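PDB 6RSN: protein SOSEKI 4 from Arabidopsis thaliana, which polymerises through its DIX-like domain into filaments with other SOSEKI proteins, interprets polarity cues and can influence the orientation of cell division. Local coordinates for residues K60-N65 / F79-Q84. The protein carries 1 engineered substitution. Numbering follows the deposited sequence.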
loop_
_atom_site.group_PDB
_atom_site.type_symbol
_atom_site.label_atom_id
_atom_site.label_comp_id
_atom_site.label_asym_id
_atom_site.label_seq_id
_atom_site.Cartn_x
_atom_site.Cartn_y
_atom_site.Cartn_z
ATOM N N LYS A 60 -7.217 0.822 -0.858
ATOM C CA LYS A 60 -8.638 0.511 -0.990
ATOM C C LYS A 60 -9.462 1.472 -0.124
ATOM O O LYS A 60 -9.205 1.735 1.060
ATOM C CB LYS A 60 -8.802 -0.942 -0.533
ATOM C CG LYS A 60 -10.140 -1.583 -0.865
ATOM C CD LYS A 60 -10.185 -2.956 -0.197
ATOM C CE LYS A 60 -11.386 -3.738 -0.655
ATOM N NZ LYS A 60 -11.632 -4.936 0.193
ATOM N N ARG A 61 -10.551 1.984 -0.709
ATOM C CA ARG A 61 -11.371 2.962 -0.012
ATOM C C ARG A 61 -12.852 2.735 -0.355
ATOM O O ARG A 61 -13.164 2.361 -1.464
ATOM C CB ARG A 61 -10.880 4.327 -0.514
ATOM C CG ARG A 61 -11.811 5.474 -0.177
ATOM C CD ARG A 61 -11.246 6.027 1.129
ATOM N NE ARG A 61 -9.906 6.570 0.851
ATOM C CZ ARG A 61 -9.676 7.853 0.547
ATOM N NH1 ARG A 61 -10.682 8.709 0.505
ATOM N NH2 ARG A 61 -8.442 8.284 0.354
ATOM N N THR A 62 -13.802 2.994 0.562
ATOM C CA THR A 62 -15.225 2.798 0.233
ATOM C C THR A 62 -15.675 3.740 -0.888
ATOM O O THR A 62 -15.221 4.892 -0.964
ATOM C CB THR A 62 -16.147 2.851 1.463
ATOM O OG1 THR A 62 -16.213 4.227 1.821
ATOM C CG2 THR A 62 -15.638 2.050 2.624
ATOM N N TYR A 63 -16.572 3.236 -1.755
ATOM C CA TYR A 63 -17.081 3.986 -2.897
ATOM C C TYR A 63 -18.400 3.348 -3.348
ATOM O O TYR A 63 -18.400 2.180 -3.749
ATOM C CB TYR A 63 -16.020 3.956 -4.015
ATOM C CG TYR A 63 -16.464 4.536 -5.332
ATOM C CD1 TYR A 63 -16.651 5.897 -5.502
ATOM C CD2 TYR A 63 -16.712 3.700 -6.420
ATOM C CE1 TYR A 63 -17.092 6.443 -6.702
ATOM C CE2 TYR A 63 -17.134 4.226 -7.633
ATOM C CZ TYR A 63 -17.303 5.592 -7.779
ATOM O OH TYR A 63 -17.686 6.076 -8.989
ATOM N N LYS A 64 -19.484 4.146 -3.392
ATOM C CA LYS A 64 -20.776 3.676 -3.855
ATOM C C LYS A 64 -21.115 2.398 -3.087
ATOM O O LYS A 64 -21.033 2.397 -1.869
ATOM C CB LYS A 64 -20.791 3.502 -5.375
ATOM C CG LYS A 64 -21.519 4.589 -6.146
ATOM C CD LYS A 64 -20.799 5.890 -6.275
ATOM C CE LYS A 64 -20.761 6.274 -7.741
ATOM N NZ LYS A 64 -21.257 7.648 -7.967
ATOM N N ASN A 65 -21.437 1.302 -3.783
ATOM C CA ASN A 65 -21.821 0.101 -3.044
ATOM C C ASN A 65 -20.628 -0.846 -2.915
ATOM O O ASN A 65 -20.807 -2.019 -2.598
ATOM C CB ASN A 65 -23.088 -0.564 -3.598
ATOM C CG ASN A 65 -24.392 0.150 -3.260
ATOM O OD1 ASN A 65 -25.076 0.658 -4.149
ATOM N ND2 ASN A 65 -24.790 0.160 -1.993
ATOM N N PHE A 79 -5.784 6.292 4.314
ATOM C CA PHE A 79 -6.897 5.954 5.183
ATOM C C PHE A 79 -7.128 4.439 5.242
ATOM O O PHE A 79 -7.060 3.748 4.218
ATOM C CB PHE A 79 -8.138 6.673 4.666
ATOM C CG PHE A 79 -8.007 8.171 4.661
ATOM C CD1 PHE A 79 -8.193 8.894 5.830
ATOM C CD2 PHE A 79 -7.631 8.850 3.529
ATOM C CE1 PHE A 79 -8.094 10.274 5.798
ATOM C CE2 PHE A 79 -7.517 10.229 3.491
ATOM C CZ PHE A 79 -7.791 10.960 4.640
ATOM N N PRO A 80 -7.508 3.891 6.421
ATOM C CA PRO A 80 -7.837 2.468 6.559
ATOM C C PRO A 80 -9.209 2.119 5.982
ATOM O O PRO A 80 -10.060 2.995 5.788
ATOM C CB PRO A 80 -7.910 2.291 8.083
ATOM C CG PRO A 80 -8.429 3.631 8.551
ATOM C CD PRO A 80 -7.687 4.627 7.680
ATOM N N VAL A 81 -9.407 0.817 5.736
ATOM C CA VAL A 81 -10.691 0.272 5.318
ATOM C C VAL A 81 -11.123 -0.768 6.355
ATOM O O VAL A 81 -10.317 -1.611 6.766
ATOM C CB VAL A 81 -10.612 -0.295 3.880
ATOM C CG1 VAL A 81 -10.034 -1.708 3.809
ATOM C CG2 VAL A 81 -11.933 -0.194 3.136
ATOM N N HIS A 82 -12.392 -0.691 6.782
ATOM C CA HIS A 82 -12.919 -1.496 7.878
ATOM C C HIS A 82 -12.120 -1.228 9.152
ATOM O O HIS A 82 -11.844 -0.080 9.490
ATOM C CB HIS A 82 -12.964 -3.001 7.543
ATOM C CG HIS A 82 -13.407 -3.335 6.155
ATOM N ND1 HIS A 82 -12.656 -4.145 5.316
ATOM C CD2 HIS A 82 -14.507 -2.983 5.452
ATOM C CE1 HIS A 82 -13.275 -4.273 4.158
ATOM N NE2 HIS A 82 -14.415 -3.570 4.216
ATOM N N GLY A 83 -11.712 -2.305 9.830
ATOM C CA GLY A 83 -11.267 -2.207 11.209
ATOM C C GLY A 83 -9.759 -2.029 11.344
ATOM O O GLY A 83 -9.059 -2.993 11.659
ATOM N N GLN A 84 -9.304 -0.777 11.154
ATOM C CA GLN A 84 -7.900 -0.379 11.140
ATOM C C GLN A 84 -7.121 -1.212 10.126
ATOM O O GLN A 84 -5.920 -1.426 10.294
ATOM C CB GLN A 84 -7.254 -0.485 12.525
ATOM C CG GLN A 84 -6.827 0.859 13.101
ATOM C CD GLN A 84 -5.611 1.445 12.421
ATOM O OE1 GLN A 84 -4.546 0.827 12.356
ATOM N NE2 GLN A 84 -5.760 2.662 11.917
HETATM O O HOH W 1 -6.805 0.807 2.900
HETATM O O HOH W 2 -7.893 4.120 1.645
HETATM O O HOH W 3 -6.121 6.618 1.159
#
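Val81 makes the tighter, largely nonpolar part of this contact, pressing against the backbone of the strand that ends at Tyr63. Its CB lies 3.7 Å from Lys60 O, and its CG1 reaches CD of the extended Lys60 chain at 4.2 Å. Val81 CG2 only just touches Thr62 CG2, at 4.4 Å, while Phe67 on the adjoining strand also touches Val81. The strand belongs to the mixed sheet in the ubiquitin-like fold of the DIX-like domain, and Phe79 to Gln84 lie in the loop between strands 77-78 and 86-92, the latter its neighbour in that sheet. On the other flank the fit is wetter. Bends at chi2 (94°) and chi3 (65°) bring the end of Arg61 nearer the loop, and Phe79 CD2 sits over one face of its guanidinium, 3.3 Å from NH2, with the two planes 71° apart. Water bridges the two segments: one molecule donates to Lys60 O at 2.8 Å and to Phe79 O at 2.7 Å while accepting from Arg61 NE, and another accepts hydrogen bonds from Arg61 NH2 and Phe79 N. An alanine at Arg61 would probably leave both waters short of a donor and Phe79 without its guanidinium neighbour. Farther out, Lys60 NZ and the poorly ordered ring of His82 meet only loosely, 4.3 Å from NZ to CE1.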